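Local coordinates for tungstate ABC transporter, periplasmic tungstate-binding protein (Geobacter sulfurreducens, PDB 3LR1), which probably captures tungstate in the periplasm and delivers it to an ABC transporter for uptake into the cell, at residues N32-D37 with Y214-K219; L7-T12 with G19-L24. All coordinates share one frame; numbering follows the deposited sequence.

Contact 1 (N32-D37 with Y214-K219); sequences NNVKVD and YDLAMK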
ATOM      1  N   ASN A  32     -11.364 -14.420  18.592  1.00 11.07           N
ATOM      2  CA  ASN A  32     -10.244 -14.709  19.488  1.00 13.41           C
ATOM      3  C   ASN A  32     -10.228 -13.928  20.785  1.00 14.07           C
ATOM      4  O   ASN A  32      -9.383 -14.170  21.662  1.00 17.33           O
ATOM      5  CB  ASN A  32      -8.966 -14.515  18.691  1.00 14.78           C
ATOM      6  CG  ASN A  32      -8.848 -15.495  17.573  1.00 15.03           C
ATOM      7  OD1 ASN A  32      -9.151 -15.207  16.391  1.00 20.15           O
ATOM      8  ND2 ASN A  32      -8.473 -16.693  17.925  1.00 17.15           N
ATOM      9  N   ASN A  33     -11.182 -13.055  20.964  1.00 13.61           N
ATOM     10  CA  ASN A  33     -11.286 -12.188  22.156  1.00 13.99           C
ATOM     11  C   ASN A  33      -9.990 -11.379  22.289  1.00 14.15           C
ATOM     12  O   ASN A  33      -9.318 -11.383  23.353  1.00 14.26           O
ATOM     13  CB  ASN A  33     -11.531 -12.960  23.460  1.00 13.28           C
ATOM     14  CG  ASN A  33     -11.915 -11.996  24.640  1.00 15.86           C
ATOM     15  OD1 ASN A  33     -12.456 -10.882  24.420  1.00 15.28           O
ATOM     16  ND2 ASN A  33     -11.670 -12.423  25.852  1.00 16.68           N
ATOM     17  N   VAL A  34      -9.671 -10.674  21.227  1.00 14.81           N
ATOM     18  CA  VAL A  34      -8.439  -9.866  21.186  1.00 16.35           C
ATOM     19  C   VAL A  34      -8.707  -8.553  20.508  1.00 15.69           C
ATOM     20  O   VAL A  34      -9.691  -8.388  19.787  1.00 14.72           O
ATOM     21  CB  VAL A  34      -7.312 -10.563  20.471  1.00 17.64           C
ATOM     22  CG1 VAL A  34      -7.018 -11.905  21.158  1.00 19.01           C
ATOM     23  CG2 VAL A  34      -7.683 -10.808  19.026  1.00 16.39           C
ATOM     24  N   LYS A  35      -7.790  -7.634  20.707  1.00 14.33           N
ATOM     25  CA  LYS A  35      -7.806  -6.379  19.996  1.00 16.29           C
ATOM     26  C   LYS A  35      -6.579  -6.392  19.081  1.00 15.51           C
ATOM     27  O   LYS A  35      -5.492  -6.761  19.534  1.00 16.47           O
ATOM     28  CB  LYS A  35      -7.612  -5.216  20.984  1.00 19.04           C
ATOM     29  CG  LYS A  35      -8.741  -4.950  21.934  1.00 24.74           C
ATOM     30  CD  LYS A  35     -10.012  -4.620  21.209  1.00 30.33           C
ATOM     31  CE  LYS A  35     -10.926  -3.664  22.151  1.00 34.37           C
ATOM     32  NZ  LYS A  35     -10.832  -4.067  23.611  1.00 36.61           N
ATOM     33  N   VAL A  36      -6.739  -5.975  17.830  1.00 14.14           N
ATOM     34  CA  VAL A  36      -5.611  -5.821  16.919  1.00 14.53           C
ATOM     35  C   VAL A  36      -5.373  -4.332  16.809  1.00 15.35           C
ATOM     36  O   VAL A  36      -6.227  -3.592  16.236  1.00 16.60           O
ATOM     37  CB  VAL A  36      -5.861  -6.471  15.535  1.00 14.21           C
ATOM     38  CG1 VAL A  36      -4.667  -6.254  14.559  1.00 14.16           C
ATOM     39  CG2 VAL A  36      -6.250  -8.018  15.708  1.00 14.78           C
ATOM     40  N   ASP A  37      -4.233  -3.875  17.366  1.00 14.91           N
ATOM     41  CA  ASP A  37      -3.783  -2.490  17.228  1.00 16.53           C
ATOM     42  C   ASP A  37      -3.081  -2.318  15.878  1.00 15.78           C
ATOM     43  O   ASP A  37      -2.093  -3.048  15.568  1.00 17.44           O
ATOM     44  CB  ASP A  37      -2.758  -2.125  18.284  1.00 17.47           C
ATOM     45  CG  ASP A  37      -3.286  -2.109  19.668  1.00 22.57           C
ATOM     46  OD1 ASP A  37      -4.496  -2.174  19.923  1.00 27.49           O
ATOM     47  OD2 ASP A  37      -2.398  -1.957  20.528  1.00 32.43           O
ATOM     48  N   TYR A 214       3.232 -14.753  18.811  1.00 19.91           N
ATOM     49  CA  TYR A 214       3.401 -15.461  17.520  1.00 19.04           C
ATOM     50  C   TYR A 214       2.208 -16.346  17.174  1.00 19.69           C
ATOM     51  O   TYR A 214       1.772 -16.436  16.029  1.00 18.10           O
ATOM     52  CB  TYR A 214       4.687 -16.278  17.516  1.00 19.22           C
ATOM     53  CG  TYR A 214       4.840 -17.194  16.346  1.00 17.28           C
ATOM     54  CD1 TYR A 214       5.358 -16.740  15.129  1.00 16.47           C
ATOM     55  CD2 TYR A 214       4.455 -18.534  16.439  1.00 20.53           C
ATOM     56  CE1 TYR A 214       5.516 -17.626  14.044  1.00 18.87           C
ATOM     57  CE2 TYR A 214       4.625 -19.414  15.364  1.00 21.55           C
ATOM     58  CZ  TYR A 214       5.161 -18.946  14.181  1.00 20.46           C
ATOM     59  OH  TYR A 214       5.284 -19.787  13.099  1.00 24.41           O
ATOM     60  N   ASP A 215       1.720 -17.035  18.179  1.00 19.87           N
ATOM     61  CA  ASP A 215       0.636 -17.971  17.968  1.00 21.10           C
ATOM     62  C   ASP A 215      -0.599 -17.164  17.514  1.00 19.87           C
ATOM     63  O   ASP A 215      -1.297 -17.544  16.550  1.00 20.13           O
ATOM     64  CB  ASP A 215       0.429 -18.853  19.235  1.00 21.43           C
ATOM     65  CG  ASP A 215       1.679 -19.776  19.570  1.00 23.75           C
ATOM     66  OD1 ASP A 215       2.255 -20.429  18.668  1.00 24.63           O
ATOM     67  OD2 ASP A 215       2.091 -19.891  20.750  1.00 30.79           O
ATOM     68  N   LEU A 216      -0.820 -15.998  18.136  1.00 18.58           N
ATOM     69  CA  LEU A 216      -1.917 -15.141  17.750  1.00 17.20           C
ATOM     70  C   LEU A 216      -1.661 -14.506  16.356  1.00 16.67           C
ATOM     71  O   LEU A 216      -2.573 -14.403  15.503  1.00 15.36           O
ATOM     72  CB  LEU A 216      -2.092 -14.062  18.788  1.00 18.68           C
ATOM     73  CG  LEU A 216      -3.409 -13.357  19.054  1.00 20.88           C
ATOM     74  CD1 LEU A 216      -4.652 -14.356  19.016  1.00 22.00           C
ATOM     75  CD2 LEU A 216      -3.382 -12.666  20.446  1.00 21.69           C
ATOM     76  N   ALA A 217      -0.395 -14.127  16.107  1.00 14.83           N
ATOM     77  CA  ALA A 217      -0.010 -13.651  14.745  1.00 14.23           C
ATOM     78  C   ALA A 217      -0.344 -14.693  13.681  1.00 14.18           C
ATOM     79  O   ALA A 217      -0.886 -14.369  12.620  1.00 14.99           O
ATOM     80  CB  ALA A 217       1.457 -13.226  14.675  1.00 12.55           C
HETATM   81  N   MSE A 218      -0.009 -15.945  13.971  1.00 14.97           N
HETATM   82  CA  MSE A 218      -0.237 -17.009  13.012  1.00 15.31           C
HETATM   83  C   MSE A 218      -1.760 -17.224  12.776  1.00 16.60           C
HETATM   84  O   MSE A 218      -2.202 -17.474  11.630  1.00 15.16           O
HETATM   85  CB  MSE A 218       0.508 -18.241  13.449  1.00 16.22           C
HETATM   86  CG  MSE A 218       2.037 -18.161  13.231  1.00 16.03           C
HETATM   87 SE   MSE A 218       2.589 -17.699  11.396  1.00 23.57          SE
HETATM   88  CE  MSE A 218       1.653 -16.009  11.099  1.00 33.22           C
ATOM     89  N   LYS A 219      -2.552 -17.037  13.827  1.00 17.12           N
ATOM     90  CA  LYS A 219      -4.004 -17.108  13.642  1.00 17.70           C
ATOM     91  C   LYS A 219      -4.516 -16.026  12.761  1.00 17.09           C
ATOM     92  O   LYS A 219      -5.383 -16.271  11.914  1.00 15.74           O
ATOM     93  CB  LYS A 219      -4.717 -17.129  14.941  1.00 18.45           C
ATOM     94  CG  LYS A 219      -4.641 -18.482  15.634  1.00 21.40           C
ATOM     95  CD  LYS A 219      -5.031 -18.332  17.103  1.00 25.47           C
ATOM     96  CE  LYS A 219      -5.202 -19.669  17.762  1.00 28.07           C
ATOM     97  NZ  LYS A 219      -5.172 -19.474  19.261  1.00 32.42           N
TER

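Contact 2 (L7-T12 with G19-L24); sequences LKMSTT and GLLKVL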
ATOM      1  N   LEU A   7      -2.872  -7.740  19.916  1.00 16.49           N
ATOM      2  CA  LEU A   7      -1.912  -8.146  18.888  1.00 16.71           C
ATOM      3  C   LEU A   7      -1.599  -6.854  18.184  1.00 16.14           C
ATOM      4  O   LEU A   7      -2.527  -6.136  17.806  1.00 17.89           O
ATOM      5  CB  LEU A   7      -2.615  -9.096  17.902  1.00 16.65           C
ATOM      6  CG  LEU A   7      -1.795  -9.555  16.714  1.00 17.43           C
ATOM      7  CD1 LEU A   7      -0.671 -10.475  17.157  1.00 18.73           C
ATOM      8  CD2 LEU A   7      -2.766 -10.256  15.697  1.00 18.57           C
ATOM      9  N   LYS A   8      -0.322  -6.584  17.952  1.00 15.09           N
ATOM     10  CA  LYS A   8       0.139  -5.313  17.319  1.00 14.44           C
ATOM     11  C   LYS A   8       0.573  -5.607  15.886  1.00 13.31           C
ATOM     12  O   LYS A   8       1.321  -6.501  15.641  1.00 13.05           O
ATOM     13  CB  LYS A   8       1.302  -4.755  18.093  1.00 14.70           C
ATOM     14  CG  LYS A   8       0.815  -4.112  19.451  1.00 19.68           C
ATOM     15  CD  LYS A   8       1.937  -3.253  20.035  1.00 23.07           C
ATOM     16  CE  LYS A   8       2.829  -4.063  20.911  1.00 26.97           C
ATOM     17  NZ  LYS A   8       4.089  -3.244  21.334  1.00 30.24           N
HETATM   18  N   MSE A   9       0.017  -4.907  14.947  1.00 13.43           N
HETATM   19  CA  MSE A   9       0.344  -5.031  13.551  1.00 13.27           C
HETATM   20  C   MSE A   9       0.886  -3.690  13.037  1.00 13.48           C
HETATM   21  O   MSE A   9       0.222  -2.638  13.123  1.00 13.05           O
HETATM   22  CB  MSE A   9      -0.891  -5.406  12.748  1.00 15.42           C
HETATM   23  CG  MSE A   9      -0.684  -5.505  11.286  1.00 21.23           C
HETATM   24 SE   MSE A   9      -2.368  -6.126  10.479  1.00 43.18          SE
HETATM   25  CE  MSE A   9      -2.884  -4.434  10.034  1.00 33.15           C
ATOM     26  N   SER A  10       2.065  -3.718  12.447  1.00 13.74           N
ATOM     27  CA  SER A  10       2.539  -2.509  11.745  1.00 12.94           C
ATOM     28  C   SER A  10       2.123  -2.606  10.287  1.00 12.96           C
ATOM     29  O   SER A  10       2.100  -3.697   9.689  1.00 12.58           O
ATOM     30  CB  SER A  10       4.052  -2.276  11.844  1.00 12.69           C
ATOM     31  OG  SER A  10       4.738  -3.285  11.147  1.00 12.34           O
ATOM     32  N   THR A  11       1.783  -1.451   9.744  1.00 12.20           N
ATOM     33  CA  THR A  11       1.344  -1.305   8.341  1.00 13.84           C
ATOM     34  C   THR A  11       1.649   0.095   7.858  1.00 14.48           C
ATOM     35  O   THR A  11       2.289   0.900   8.575  1.00 13.70           O
ATOM     36  CB  THR A  11      -0.121  -1.670   8.146  1.00 13.38           C
ATOM     37  OG1 THR A  11      -0.424  -1.853   6.742  1.00 16.76           O
ATOM     38  CG2 THR A  11      -1.088  -0.727   8.788  1.00 12.94           C
ATOM     39  N   THR A  12       1.254   0.414   6.646  1.00 17.43           N
ATOM     40  CA  THR A  12       1.496   1.774   6.210  1.00 19.76           C
ATOM     41  C   THR A  12       0.241   2.625   6.297  1.00 22.32           C
ATOM     42  O   THR A  12      -0.885   2.108   6.284  1.00 21.91           O
ATOM     43  CB  THR A  12       2.015   1.840   4.786  1.00 19.47           C
ATOM     44  OG1 THR A  12       0.980   1.441   3.938  1.00 21.97           O
ATOM     45  CG2 THR A  12       3.237   0.981   4.589  1.00 16.68           C
ATOM     46  N   GLY A  19      -9.172   1.727   4.405  1.00 22.61           N
ATOM     47  CA  GLY A  19     -10.368   1.290   5.198  1.00 20.66           C
ATOM     48  C   GLY A  19     -10.619  -0.223   5.282  1.00 19.66           C
ATOM     49  O   GLY A  19     -11.550  -0.702   5.987  1.00 20.06           O
ATOM     50  N   LEU A  20      -9.808  -1.006   4.589  1.00 18.02           N
ATOM     51  CA  LEU A  20      -9.971  -2.456   4.606  1.00 17.11           C
ATOM     52  C   LEU A  20      -9.937  -3.021   6.015  1.00 17.28           C
ATOM     53  O   LEU A  20     -10.772  -3.894   6.363  1.00 16.90           O
ATOM     54  CB  LEU A  20      -8.872  -3.136   3.800  1.00 16.32           C
ATOM     55  CG  LEU A  20      -8.737  -4.659   3.829  1.00 16.00           C
ATOM     56  CD1 LEU A  20      -9.971  -5.307   3.341  1.00 14.53           C
ATOM     57  CD2 LEU A  20      -7.549  -5.124   2.997  1.00 18.84           C
ATOM     58  N   LEU A  21      -8.959  -2.578   6.789  1.00 18.16           N
ATOM     59  CA  LEU A  21      -8.743  -3.148   8.125  1.00 19.97           C
ATOM     60  C   LEU A  21      -9.929  -2.977   9.061  1.00 20.31           C
ATOM     61  O   LEU A  21     -10.180  -3.840   9.852  1.00 21.38           O
ATOM     62  CB  LEU A  21      -7.446  -2.604   8.741  1.00 20.61           C
ATOM     63  CG  LEU A  21      -6.184  -3.005   7.955  1.00 18.81           C
ATOM     64  CD1 LEU A  21      -4.929  -2.362   8.606  1.00 22.04           C
ATOM     65  CD2 LEU A  21      -6.040  -4.498   7.748  1.00 19.19           C
ATOM     66  N   LYS A  22     -10.691  -1.885   8.939  1.00 21.15           N
ATOM     67  CA  LYS A  22     -11.854  -1.655   9.723  1.00 22.77           C
ATOM     68  C   LYS A  22     -12.953  -2.724   9.532  1.00 22.21           C
ATOM     69  O   LYS A  22     -13.676  -3.016  10.439  1.00 23.18           O
ATOM     70  CB  LYS A  22     -12.376  -0.220   9.468  1.00 25.49           C
ATOM     71  CG  LYS A  22     -13.138   0.335  10.642  1.00 29.99           C
ATOM     72  CD  LYS A  22     -13.332   1.887  10.496  1.00 37.24           C
ATOM     73  CE  LYS A  22     -13.717   2.308   9.043  1.00 41.46           C
ATOM     74  NZ  LYS A  22     -14.835   1.510   8.389  1.00 44.43           N
ATOM     75  N   VAL A  23     -13.002  -3.356   8.381  1.00 20.66           N
ATOM     76  CA  VAL A  23     -13.942  -4.413   8.039  1.00 20.33           C
ATOM     77  C   VAL A  23     -13.307  -5.825   8.224  1.00 17.99           C
ATOM     78  O   VAL A  23     -13.943  -6.748   8.707  1.00 16.24           O
ATOM     79  CB  VAL A  23     -14.425  -4.193   6.589  1.00 21.48           C
ATOM     80  CG1 VAL A  23     -15.362  -5.279   6.170  1.00 23.09           C
ATOM     81  CG2 VAL A  23     -15.145  -2.789   6.457  1.00 22.98           C
ATOM     82  N   LEU A  24     -12.025  -5.968   7.906  1.00 16.96           N
ATOM     83  CA  LEU A  24     -11.345  -7.250   7.974  1.00 16.26           C
ATOM     84  C   LEU A  24     -11.099  -7.723   9.409  1.00 14.70           C
ATOM     85  O   LEU A  24     -11.198  -8.935   9.689  1.00 15.06           O
ATOM     86  CB  LEU A  24      -9.996  -7.158   7.222  1.00 16.36           C
ATOM     87  CG  LEU A  24      -9.171  -8.426   7.041  1.00 16.14           C
ATOM     88  CD1 LEU A  24      -9.907  -9.539   6.272  1.00 14.94           C
ATOM     89  CD2 LEU A  24      -7.903  -8.063   6.324  1.00 15.84           C
TER

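Contact 1 (N32-D37 with Y214-K219)
The flat end of the N32 side chain passes the CD methylene of K219 at a slant. Within the helix, one face of the Y214 ring carries CG of the selenomethionine M218, 3.3 Å above the ring plane and displaced toward the rim, while the ring's hydroxyl bonds to N77; this ring pair belongs to 214-219 alone and does not span the two segments.

Topologically, 32-37 is the exit of a beta-alpha-beta crossover: helix 20-32 ends at N32, N33 breaks the helical path with a positive phi of 57°, and the chain enters strand 35-41, parallel to strand 6-12. Helix 214-224 packs beside this turn. L216 and K219, three residues apart, present the same side of that helix, whose winding is documented by the bonds from M218 N to Y214 O (2.8 Å) and from K219 N to D215 O (3.0 Å).

Apolar contact is made chiefly by V34 and L216, which approach tip to tip. CG1 of V34 lies 3.8 Å from CD2 of L216 and 4.0 Å from CD1 of L216, so one valine methyl meets both ends of the leucine fork. In V34 that methyl stands opposite the carbonyl carbon (chi1 -58°) and points to the helix. L216 starts with CG roughly trans to its backbone N, but skewed (chi1 -154°), and this torsion swings the fork across to the valine. CD1 of L216 also comes within 4.3 Å of CB of N32. F28 of helix 20-32 touches both V34 and K219, and E5 borders L216.

Contact 2 (L7-T12 with G19-L24)
Strand 6-12 opens the parallel beta-alpha-beta unit of the N-terminal part of this periplasmic binding protein, and helix 20-32 covers it through L21, which touches both M9 and T11. The nearest alpha carbons, those of T11 and L21, are 10.3 Å apart, so side chains alone bridge the gap. M9, a selenomethionine, leaves the strand with CG trans to its backbone N (chi1 177°), runs straight through CG, then turns about the CG–SE bond (chi3 98°) to bring its methyl end-on to the leucine. CE of M9 lies 3.9 Å from CD2 of L21; its modelled distance of 3.2 Å from CD1 of L21 is closer than normal van der Waals contact and doubtful as an exact value. The approach of T11 is wider: its CG2 is 4.2 Å from CD1 of L21. Both T11 and L21 also rest on V38 of strand 35-41, while F59 borders M9 from strand 57-60. A bound tungsten ion lies about 8 Å from the T11 side chain.

T11 divides its two branches by chemistry. Its methyl faces the helix, whereas OG1 is hydrogen-bonded to the carbonyl oxygen of F59, which satisfies this buried hydroxyl within the sheet. With all three residues buried and no hydrogen bond spanning the segments, strand and helix are held here by apolar packing alone.

Contacts 1 and 2 sit at successive points of one beta-alpha-beta unit: contact 2 packs the start of helix 20-32 on strand 6-12, and contact 1 lies where that helix gives way to strand 35-41. Their centres are 12 Å apart, and the two strands pair directly, K35 O with L7 N at 2.8 Å and D37 N with L7 O at 2.9 Å. Contact 2 is wholly buried and made of methyl groups. Contact 1, farther from the chain's centre, is partly buried, adding a polar asparagine within it and an exposed lysine at its margin, and brings in helix 214-224 from late in the sequence, where A217 N approaches L7 CD1.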